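Local coordinates for S-adenosylmethionine-dependent methyltransferase (Clostridium acetobutylicum, PDB 1Y8C), which probably transfers a methyl group from S-adenosylmethionine to an acceptor substrate, as a member of the Rossmann-like methyltransferases, at residues D25-K30 and D224-K229; D40-A45 and R100-I105; V137-I142 and T239-L244. All blocks are in the same frame, centred on the assembly; numbering follows the deposited sequence.

Contact 1. Residues D25-K30 and D224-K229; sequences DFIIEK and DCYSNK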
loop_
_atom_site.group_PDB
_atom_site.type_symbol
_atom_site.label_atom_id
_atom_site.label_comp_id
_atom_site.label_asym_id
_atom_site.label_seq_id
_atom_site.Cartn_x
_atom_site.Cartn_y
_atom_site.Cartn_z
ATOM N N ASP A 25 1.024 9.839 -10.357
ATOM C CA ASP A 25 1.338 10.167 -11.752
ATOM C C ASP A 25 1.896 8.946 -12.461
ATOM O O ASP A 25 1.510 8.649 -13.595
ATOM C CB ASP A 25 2.353 11.305 -11.837
ATOM C CG ASP A 25 1.801 12.615 -11.296
ATOM O OD1 ASP A 25 0.617 12.630 -10.856
ATOM O OD2 ASP A 25 2.544 13.626 -11.307
ATOM N N PHE A 26 2.814 8.243 -11.803
ATOM C CA PHE A 26 3.389 7.052 -12.405
ATOM C C PHE A 26 2.268 6.076 -12.744
ATOM O O PHE A 26 2.275 5.462 -13.813
ATOM C CB PHE A 26 4.361 6.354 -11.456
ATOM C CG PHE A 26 4.898 5.051 -12.003
ATOM C CD1 PHE A 26 5.895 5.044 -12.974
ATOM C CD2 PHE A 26 4.409 3.835 -11.546
ATOM C CE1 PHE A 26 6.397 3.846 -13.491
ATOM C CE2 PHE A 26 4.899 2.623 -12.055
ATOM C CZ PHE A 26 5.900 2.633 -13.026
ATOM N N ILE A 27 1.308 5.931 -11.834
ATOM C CA ILE A 27 0.217 5.001 -12.057
ATOM C C ILE A 27 -0.658 5.431 -13.217
ATOM O O ILE A 27 -1.017 4.615 -14.064
ATOM C CB ILE A 27 -0.659 4.843 -10.811
ATOM C CG1 ILE A 27 0.184 4.322 -9.644
ATOM C CG2 ILE A 27 -1.781 3.859 -11.095
ATOM C CD1 ILE A 27 -0.486 4.460 -8.297
ATOM N N ILE A 28 -1.010 6.709 -13.258
ATOM C CA ILE A 28 -1.837 7.207 -14.345
ATOM C C ILE A 28 -1.113 6.951 -15.667
ATOM O O ILE A 28 -1.704 6.476 -16.638
ATOM C CB ILE A 28 -2.089 8.720 -14.217
ATOM C CG1 ILE A 28 -2.835 9.023 -12.929
ATOM C CG2 ILE A 28 -2.910 9.200 -15.409
ATOM C CD1 ILE A 28 -4.209 8.388 -12.888
ATOM N N GLU A 29 0.176 7.269 -15.682
ATOM C CA GLU A 29 1.009 7.103 -16.863
ATOM C C GLU A 29 0.931 5.676 -17.394
ATOM O O GLU A 29 0.738 5.437 -18.591
ATOM C CB GLU A 29 2.457 7.460 -16.518
ATOM C CG GLU A 29 3.453 7.345 -17.663
ATOM C CD GLU A 29 4.903 7.430 -17.179
ATOM O OE1 GLU A 29 5.828 7.384 -18.034
ATOM O OE2 GLU A 29 5.115 7.537 -15.940
ATOM N N LYS A 30 1.083 4.724 -16.489
ATOM C CA LYS A 30 1.023 3.324 -16.860
ATOM C C LYS A 30 -0.379 2.933 -17.328
ATOM O O LYS A 30 -0.535 2.083 -18.202
ATOM C CB LYS A 30 1.502 2.475 -15.680
ATOM C CG LYS A 30 3.017 2.548 -15.529
ATOM C CD LYS A 30 3.675 1.825 -16.701
ATOM C CE LYS A 30 5.157 2.146 -16.856
ATOM N NZ LYS A 30 5.376 3.537 -17.354
ATOM N N ASP A 224 11.344 -0.495 -10.204
ATOM C CA ASP A 224 11.858 -0.032 -8.925
ATOM C C ASP A 224 11.094 1.182 -8.418
ATOM O O ASP A 224 11.090 2.240 -9.039
ATOM C CB ASP A 224 13.338 0.328 -9.048
ATOM C CG ASP A 224 13.986 0.611 -7.704
ATOM O OD1 ASP A 224 13.432 1.408 -6.910
ATOM O OD2 ASP A 224 15.074 0.042 -7.447
ATOM N N CYS A 225 10.450 1.005 -7.275
ATOM C CA CYS A 225 9.693 2.054 -6.626
ATOM C C CYS A 225 9.049 3.106 -7.526
ATOM O O CYS A 225 9.511 4.243 -7.599
ATOM C CB CYS A 225 10.581 2.740 -5.603
ATOM S SG CYS A 225 9.689 3.818 -4.482
ATOM N N TYR A 226 7.965 2.707 -8.189
ATOM C CA TYR A 226 7.174 3.562 -9.077
ATOM C C TYR A 226 7.948 4.444 -10.069
ATOM O O TYR A 226 7.850 5.669 -10.054
ATOM C CB TYR A 226 6.220 4.427 -8.235
ATOM C CG TYR A 226 5.231 3.620 -7.416
ATOM C CD1 TYR A 226 5.603 3.050 -6.192
ATOM C CD2 TYR A 226 3.939 3.377 -7.890
ATOM C CE1 TYR A 226 4.715 2.254 -5.465
ATOM C CE2 TYR A 226 3.046 2.579 -7.176
ATOM C CZ TYR A 226 3.434 2.016 -5.969
ATOM O OH TYR A 226 2.553 1.190 -5.295
ATOM N N SER A 227 8.696 3.802 -10.954
ATOM C CA SER A 227 9.461 4.511 -11.958
ATOM C C SER A 227 9.861 3.490 -13.004
ATOM O O SER A 227 9.711 2.284 -12.798
ATOM C CB SER A 227 10.714 5.138 -11.341
ATOM O OG SER A 227 11.685 4.144 -11.040
ATOM N N ASN A 228 10.378 3.972 -14.127
ATOM C CA ASN A 228 10.801 3.087 -15.200
ATOM C C ASN A 228 12.050 2.300 -14.836
ATOM O O ASN A 228 12.347 1.298 -15.472
ATOM C CB ASN A 228 11.075 3.894 -16.463
ATOM C CG ASN A 228 9.816 4.497 -17.053
ATOM O OD1 ASN A 228 9.874 5.516 -17.746
ATOM N ND2 ASN A 228 8.674 3.862 -16.799
ATOM N N LYS A 229 12.786 2.747 -13.824
ATOM C CA LYS A 229 14.001 2.039 -13.437
ATOM C C LYS A 229 13.723 0.565 -13.192
ATOM O O LYS A 229 12.667 0.193 -12.675
ATOM C CB LYS A 229 14.619 2.646 -12.178
ATOM C CG LYS A 229 15.045 4.107 -12.301
ATOM C CD LYS A 229 15.711 4.586 -11.002
ATOM C CE LYS A 229 14.715 4.657 -9.837
ATOM N NZ LYS A 229 15.380 4.849 -8.512
#

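Contact 2. Residues D40-A45 and R100-I105; sequences DYLDLA and RKFDLI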
loop_
_atom_site.group_PDB
_atom_site.type_symbol
_atom_site.label_atom_id
_atom_site.label_comp_id
_atom_site.label_asym_id
_atom_site.label_seq_id
_atom_site.Cartn_x
_atom_site.Cartn_y
_atom_site.Cartn_z
ATOM N N ASP A 40 -13.877 2.633 -13.713
ATOM C CA ASP A 40 -13.907 2.174 -12.331
ATOM C C ASP A 40 -12.560 1.915 -11.667
ATOM O O ASP A 40 -11.713 1.168 -12.170
ATOM C CB ASP A 40 -14.800 0.940 -12.249
ATOM C CG ASP A 40 -16.218 1.243 -12.672
ATOM O OD1 ASP A 40 -16.920 1.972 -11.927
ATOM O OD2 ASP A 40 -16.630 0.779 -13.762
ATOM N N TYR A 41 -12.399 2.545 -10.506
ATOM C CA TYR A 41 -11.182 2.473 -9.709
ATOM C C TYR A 41 -11.381 1.983 -8.269
ATOM O O TYR A 41 -12.211 2.507 -7.524
ATOM C CB TYR A 41 -10.512 3.859 -9.679
ATOM C CG TYR A 41 -9.406 3.984 -8.648
ATOM C CD1 TYR A 41 -8.312 3.104 -8.655
ATOM C CD2 TYR A 41 -9.445 4.980 -7.665
ATOM C CE1 TYR A 41 -7.288 3.212 -7.718
ATOM C CE2 TYR A 41 -8.424 5.097 -6.719
ATOM C CZ TYR A 41 -7.346 4.205 -6.756
ATOM O OH TYR A 41 -6.332 4.303 -5.832
ATOM N N LEU A 42 -10.586 0.991 -7.889
ATOM C CA LEU A 42 -10.614 0.415 -6.551
ATOM C C LEU A 42 -9.235 0.495 -5.897
ATOM O O LEU A 42 -8.227 -0.001 -6.432
ATOM C CB LEU A 42 -11.029 -1.057 -6.606
ATOM C CG LEU A 42 -10.848 -1.855 -5.303
ATOM C CD1 LEU A 42 -11.951 -1.483 -4.324
ATOM C CD2 LEU A 42 -10.880 -3.346 -5.589
ATOM N N ASP A 43 -9.192 1.110 -4.729
ATOM C CA ASP A 43 -7.944 1.206 -4.002
ATOM C C ASP A 43 -8.076 0.384 -2.719
ATOM O O ASP A 43 -8.871 0.716 -1.841
ATOM C CB ASP A 43 -7.642 2.666 -3.684
ATOM C CG ASP A 43 -6.355 2.829 -2.928
ATOM O OD1 ASP A 43 -5.466 1.958 -3.096
ATOM O OD2 ASP A 43 -6.227 3.822 -2.176
ATOM N N LEU A 44 -7.314 -0.703 -2.635
ATOM C CA LEU A 44 -7.321 -1.590 -1.469
ATOM C C LEU A 44 -6.318 -1.075 -0.457
ATOM O O LEU A 44 -5.200 -0.728 -0.826
ATOM C CB LEU A 44 -6.889 -2.998 -1.862
ATOM C CG LEU A 44 -7.716 -3.734 -2.895
ATOM C CD1 LEU A 44 -6.923 -4.925 -3.420
ATOM C CD2 LEU A 44 -9.027 -4.165 -2.272
ATOM N N ALA A 45 -6.691 -1.058 0.813
ATOM C CA ALA A 45 -5.783 -0.570 1.844
ATOM C C ALA A 45 -5.558 0.912 1.580
ATOM O O ALA A 45 -4.423 1.392 1.568
ATOM C CB ALA A 45 -4.457 -1.319 1.773
ATOM N N ARG A 100 -18.351 -5.865 -7.714
ATOM C CA ARG A 100 -17.996 -4.847 -8.687
ATOM C C ARG A 100 -16.671 -5.174 -9.385
ATOM O O ARG A 100 -15.791 -5.807 -8.801
ATOM C CB ARG A 100 -17.915 -3.505 -7.953
ATOM C CG ARG A 100 -17.661 -2.284 -8.812
ATOM C CD ARG A 100 -18.794 -2.034 -9.781
ATOM N NE ARG A 100 -18.825 -0.645 -10.222
ATOM C CZ ARG A 100 -19.630 -0.189 -11.174
ATOM N NH1 ARG A 100 -20.466 -1.024 -11.786
ATOM N NH2 ARG A 100 -19.612 1.102 -11.501
ATOM N N LYS A 101 -16.543 -4.760 -10.643
ATOM C CA LYS A 101 -15.321 -5.001 -11.406
ATOM C C LYS A 101 -14.668 -3.657 -11.674
ATOM O O LYS A 101 -15.353 -2.640 -11.765
ATOM C CB LYS A 101 -15.620 -5.666 -12.747
ATOM C CG LYS A 101 -16.218 -7.049 -12.679
ATOM C CD LYS A 101 -15.181 -8.089 -12.346
ATOM C CE LYS A 101 -15.689 -9.494 -12.693
ATOM N NZ LYS A 101 -15.737 -9.753 -14.174
ATOM N N PHE A 102 -13.349 -3.656 -11.825
ATOM C CA PHE A 102 -12.656 -2.413 -12.053
ATOM C C PHE A 102 -11.645 -2.410 -13.183
ATOM O O PHE A 102 -11.217 -3.456 -13.683
ATOM C CB PHE A 102 -11.959 -1.974 -10.774
ATOM C CG PHE A 102 -12.852 -1.934 -9.574
ATOM C CD1 PHE A 102 -13.102 -3.088 -8.836
ATOM C CD2 PHE A 102 -13.441 -0.738 -9.175
ATOM C CE1 PHE A 102 -13.919 -3.042 -7.711
ATOM C CE2 PHE A 102 -14.260 -0.683 -8.055
ATOM C CZ PHE A 102 -14.505 -1.843 -7.317
ATOM N N ASP A 103 -11.258 -1.197 -13.567
ATOM C CA ASP A 103 -10.290 -0.984 -14.632
ATOM C C ASP A 103 -8.914 -0.903 -14.015
ATOM O O ASP A 103 -7.934 -1.380 -14.583
ATOM C CB ASP A 103 -10.601 0.320 -15.355
ATOM C CG ASP A 103 -11.929 0.275 -16.067
ATOM O OD1 ASP A 103 -12.027 -0.500 -17.042
ATOM O OD2 ASP A 103 -12.871 0.991 -15.652
ATOM N N LEU A 104 -8.860 -0.287 -12.841
ATOM C CA LEU A 104 -7.622 -0.123 -12.116
ATOM C C LEU A 104 -7.789 -0.485 -10.645
ATOM O O LEU A 104 -8.709 -0.002 -9.979
ATOM C CB LEU A 104 -7.134 1.324 -12.216
ATOM C CG LEU A 104 -6.002 1.681 -11.230
ATOM C CD1 LEU A 104 -4.804 0.821 -11.552
ATOM C CD2 LEU A 104 -5.639 3.165 -11.318
ATOM N N ILE A 105 -6.902 -1.335 -10.147
ATOM C CA ILE A 105 -6.925 -1.715 -8.743
ATOM C C ILE A 105 -5.542 -1.391 -8.191
ATOM O O ILE A 105 -4.525 -1.750 -8.799
ATOM C CB ILE A 105 -7.209 -3.237 -8.552
ATOM C CG1 ILE A 105 -8.622 -3.573 -9.050
ATOM C CG2 ILE A 105 -7.072 -3.620 -7.093
ATOM C CD1 ILE A 105 -8.960 -5.055 -9.019
#

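Contact 3. Residues V137-I142 and T239-L244; sequences VFIFDI and TYLVKL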
loop_
_atom_site.group_PDB
_atom_site.type_symbol
_atom_site.label_atom_id
_atom_site.label_comp_id
_atom_site.label_asym_id
_atom_site.label_seq_id
_atom_site.Cartn_x
_atom_site.Cartn_y
_atom_site.Cartn_z
ATOM N N VAL A 137 -6.037 -3.253 -15.154
ATOM C CA VAL A 137 -4.697 -3.326 -14.585
ATOM C C VAL A 137 -4.700 -3.320 -13.062
ATOM O O VAL A 137 -5.537 -2.670 -12.438
ATOM C CB VAL A 137 -3.821 -2.150 -15.095
ATOM C CG1 VAL A 137 -2.440 -2.208 -14.468
ATOM C CG2 VAL A 137 -3.699 -2.214 -16.605
ATOM N N PHE A 138 -3.766 -4.071 -12.475
ATOM C CA PHE A 138 -3.621 -4.154 -11.021
ATOM C C PHE A 138 -2.198 -3.744 -10.640
ATOM O O PHE A 138 -1.225 -4.378 -11.058
ATOM C CB PHE A 138 -3.912 -5.580 -10.525
ATOM C CG PHE A 138 -3.559 -5.806 -9.066
ATOM C CD1 PHE A 138 -3.769 -4.799 -8.114
ATOM C CD2 PHE A 138 -3.047 -7.038 -8.640
ATOM C CE1 PHE A 138 -3.469 -5.002 -6.757
ATOM C CE2 PHE A 138 -2.741 -7.260 -7.291
ATOM C CZ PHE A 138 -2.958 -6.234 -6.340
ATOM N N ILE A 139 -2.091 -2.682 -9.846
ATOM C CA ILE A 139 -0.801 -2.153 -9.416
ATOM C C ILE A 139 -0.625 -2.208 -7.893
ATOM O O ILE A 139 -1.469 -1.720 -7.142
ATOM C CB ILE A 139 -0.639 -0.688 -9.912
ATOM C CG1 ILE A 139 -0.723 -0.661 -11.438
ATOM C CG2 ILE A 139 0.675 -0.112 -9.453
ATOM C CD1 ILE A 139 -0.600 0.718 -12.055
ATOM N N PHE A 140 0.471 -2.810 -7.443
ATOM C CA PHE A 140 0.747 -2.915 -6.013
ATOM C C PHE A 140 2.250 -2.942 -5.774
ATOM O O PHE A 140 3.018 -3.284 -6.671
ATOM C CB PHE A 140 0.122 -4.189 -5.442
ATOM C CG PHE A 140 0.822 -5.458 -5.862
ATOM C CD1 PHE A 140 1.755 -6.065 -5.030
ATOM C CD2 PHE A 140 0.533 -6.061 -7.084
ATOM C CE1 PHE A 140 2.385 -7.254 -5.407
ATOM C CE2 PHE A 140 1.166 -7.261 -7.468
ATOM C CZ PHE A 140 2.089 -7.855 -6.630
ATOM N N ASP A 141 2.678 -2.580 -4.568
ATOM C CA ASP A 141 4.099 -2.612 -4.270
ATOM C C ASP A 141 4.365 -3.385 -3.008
ATOM O O ASP A 141 3.462 -3.630 -2.213
ATOM C CB ASP A 141 4.662 -1.200 -4.114
ATOM C CG ASP A 141 4.153 -0.502 -2.871
ATOM O OD1 ASP A 141 4.542 -0.897 -1.748
ATOM O OD2 ASP A 141 3.359 0.447 -3.020
ATOM N N ILE A 142 5.620 -3.767 -2.830
ATOM C CA ILE A 142 6.020 -4.493 -1.642
ATOM C C ILE A 142 7.406 -4.038 -1.235
ATOM O O ILE A 142 8.146 -3.459 -2.035
ATOM C CB ILE A 142 6.088 -6.007 -1.892
ATOM C CG1 ILE A 142 7.249 -6.327 -2.842
ATOM C CG2 ILE A 142 4.757 -6.499 -2.450
ATOM C CD1 ILE A 142 7.524 -7.812 -3.003
ATOM N N THR A 239 7.593 -2.287 -7.476
ATOM C CA THR A 239 6.239 -2.023 -7.936
ATOM C C THR A 239 5.859 -2.960 -9.068
ATOM O O THR A 239 6.470 -2.941 -10.127
ATOM C CB THR A 239 6.067 -0.584 -8.415
ATOM O OG1 THR A 239 6.224 0.320 -7.307
ATOM C CG2 THR A 239 4.671 -0.407 -9.014
ATOM N N TYR A 240 4.860 -3.797 -8.820
ATOM C CA TYR A 240 4.379 -4.735 -9.819
ATOM C C TYR A 240 3.171 -4.172 -10.560
ATOM O O TYR A 240 2.338 -3.449 -9.996
ATOM C CB TYR A 240 3.947 -6.054 -9.184
ATOM C CG TYR A 240 5.065 -7.003 -8.822
ATOM C CD1 TYR A 240 5.672 -6.956 -7.563
ATOM C CD2 TYR A 240 5.489 -7.979 -9.723
ATOM C CE1 TYR A 240 6.666 -7.857 -7.205
ATOM C CE2 TYR A 240 6.485 -8.889 -9.380
ATOM C CZ TYR A 240 7.067 -8.821 -8.115
ATOM O OH TYR A 240 8.033 -9.738 -7.777
ATOM N N LEU A 241 3.084 -4.527 -11.833
ATOM C CA LEU A 241 1.986 -4.114 -12.684
ATOM C C LEU A 241 1.489 -5.378 -13.381
ATOM O O LEU A 241 2.192 -5.954 -14.204
ATOM C CB LEU A 241 2.482 -3.113 -13.708
ATOM C CG LEU A 241 1.396 -2.101 -14.039
ATOM C CD1 LEU A 241 1.992 -0.700 -13.953
ATOM C CD2 LEU A 241 0.803 -2.389 -15.413
ATOM N N VAL A 242 0.275 -5.807 -13.045
ATOM C CA VAL A 242 -0.281 -7.020 -13.625
ATOM C C VAL A 242 -1.685 -6.845 -14.200
ATOM O O VAL A 242 -2.336 -5.813 -13.997
ATOM C CB VAL A 242 -0.310 -8.156 -12.573
ATOM C CG1 VAL A 242 0.984 -8.147 -11.773
ATOM C CG2 VAL A 242 -1.515 -7.997 -11.659
ATOM N N LYS A 243 -2.134 -7.873 -14.919
ATOM C CA LYS A 243 -3.459 -7.891 -15.532
ATOM C C LYS A 243 -3.986 -9.320 -15.585
ATOM O O LYS A 243 -3.256 -10.271 -15.296
ATOM C CB LYS A 243 -3.425 -7.321 -16.955
ATOM C CG LYS A 243 -2.544 -8.078 -17.923
ATOM C CD LYS A 243 -3.010 -7.900 -19.362
ATOM C CE LYS A 243 -3.113 -6.426 -19.775
ATOM N NZ LYS A 243 -4.452 -5.793 -19.507
ATOM N N LEU A 244 -5.257 -9.463 -15.958
ATOM C CA LEU A 244 -5.887 -10.773 -16.046
ATOM C C LEU A 244 -5.265 -11.591 -17.146
ATOM O O LEU A 244 -5.268 -11.175 -18.303
ATOM C CB LEU A 244 -7.368 -10.626 -16.334
ATOM C CG LEU A 244 -8.308 -11.139 -15.263
ATOM C CD1 LEU A 244 -7.907 -10.619 -13.900
ATOM C CD2 LEU A 244 -9.702 -10.683 -15.631
#

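Contact 1. Residues D25-K30 and D224-K229
The flat-on contact here is between the Phe26 ring and the backbone of the loop facing it. CG of Phe26 stands anti to its own backbone N (chi1 175°), which carries the ring out from the helix until Tyr226 C lies 3.5 Å above its plane, over the ring centre. Toward the rim of the same face comes the next peptide nitrogen, Ser227 N, 3.4 Å from Phe26 CE1. Lys30 CG packs on the opposite face, so the ring is sandwiched between its own helix and the loop.

Apolar contacts between side chains are fewer. Tyr226 crosses Phe26 at about a right angle, with Phe26 CD2 and Tyr226 CD2 3.7 Å apart, and runs alongside Ile27, whose CD1 lies 4.2 Å from Tyr226 CE2. Residues 224-229 leave strand 217-224 toward strand 237-244, the antiparallel partners at one edge of the class I methyltransferase sheet. Helix 20-32 packs across one face of this sheet, and its Trp23 stacks on the Tyr226 ring.

Two bonds keep the loop in shape: Ser227 OG donates to Asp224 O at 2.8 Å, in the carbonyl plane, while Asp224 N binds Lys229 O at 2.9 Å. The backbone N of Tyr226 moors the loop to Thr239 of strand 237-244. Lys30 NZ pairs locally, with Glu33 just past the helix end and, at a long 3.9 Å, with Glu29 OE1, at the margin where Asn228 approaches.

Contact 2. Residues D40-A45 and R100-I105
Phe102 lays the face of its ring over Leu42 CB, which sits 3.3 Å from the ring centroid and only 3° off the normal, a textbook CH-pi contact. Leu42 CD2 reaches the same ring near CE1. The setting is the core of a Rossmann-like methyltransferase sheet, where strands 40-44 and 104-107 run parallel as neighbours. In this family the strand equivalent to 40-44 leads into the glycine-rich loop that binds S-adenosylmethionine, a role that is likely here too.

Asp40 is the most heavily held residue. Its O accepts two N-H groups, from Asp103 N at 2.8 Å and Leu104 N at 3.3 Å, just where the chain turns a corner at Asp103. Its own N donates almost straight (170°) to the anti lone pair of Asp103 OD2, 2.7 Å away. The carboxylates of Asp40 and Asp103 would repel each other, but Lys133 bridges both and probably offsets this. Arg100 NH2 adds a salt bridge to Asp40 OD1 at 2.9 Å; as a hydrogen bond it is bent and weak, with the planes 66° apart.

Further along, Leu42 N meets Leu104 O at 3.0 Å, continuing the parallel ladder. Tyr41 and Leu104 lie side by side on the sheet face they share, and the Tyr41 hydroxyl goes on to Thr106. Leu104 O comes to the edge of the Tyr41 ring, 3.4 Å from CD1.

Contact 3. Residues V137-I142 and T239-L244
Asp141 OD1 is gripped twice, by a salt bridge from Arg237 and by the N-H of Asp110, while OD2 takes the Tyr226 hydroxyl. Its strand pairs with 239-244, the antiparallel strand inserted between 136-143 and 217-224, as in the class I methyltransferase fold. Four backbone bonds tie the two: Phe138 and Val242 exchange a pair, with Phe138 N 2.7 Å from Val242 O, and so do Phe140 and Tyr240, with Tyr240 N 2.9 Å from Phe140 O.

On the face carrying these four residues, Phe140 CG takes the crowded position between N and the carbonyl carbon (chi1 72°). The ring thereby leans over Tyr240 CB, 3.5 Å from Phe140 CE2. The Phe140 and Tyr240 rings are nearly parallel (8°) but slid apart, with centroids separated by 5.3 Å. Val242 CG2 touches Phe138 CD2 at 3.5 Å, and Tyr240 OH bonds to Glu209 of the covering helix 205-214.

On the other face Leu241 fits between Ile139 and Val137, its CD1 3.5 Å from Ile139 CD1 and its CD2 3.4 Å from Val137 CG1. Main-chain bonds and apolar contacts on both faces thus hold the strands, while the polar tips near Asp141 have partners outside the pair.

Overall arrangement
From the N terminus, helix 20-32 opens contact 1, and the chain then enters the sheet at strand 40-44. Contact 2 closes first, bringing 100-105 back beside that strand, and so nests inside the long loop of contact 1. Strand 136-143 next opens contact 3, which follows contact 2 in series but crosses contact 1: residues 224-229 return to the helix before 239-244 returns to 137-142. The four-stranded antiparallel sheet of 157-201 is inserted within this last loop. Strands 104-107 and 136-143 are hydrogen-bonded neighbours joining contacts 2 and 3, while Ile27 packs on both Leu104 and Ile139, seating helix 20-32 across the sheet.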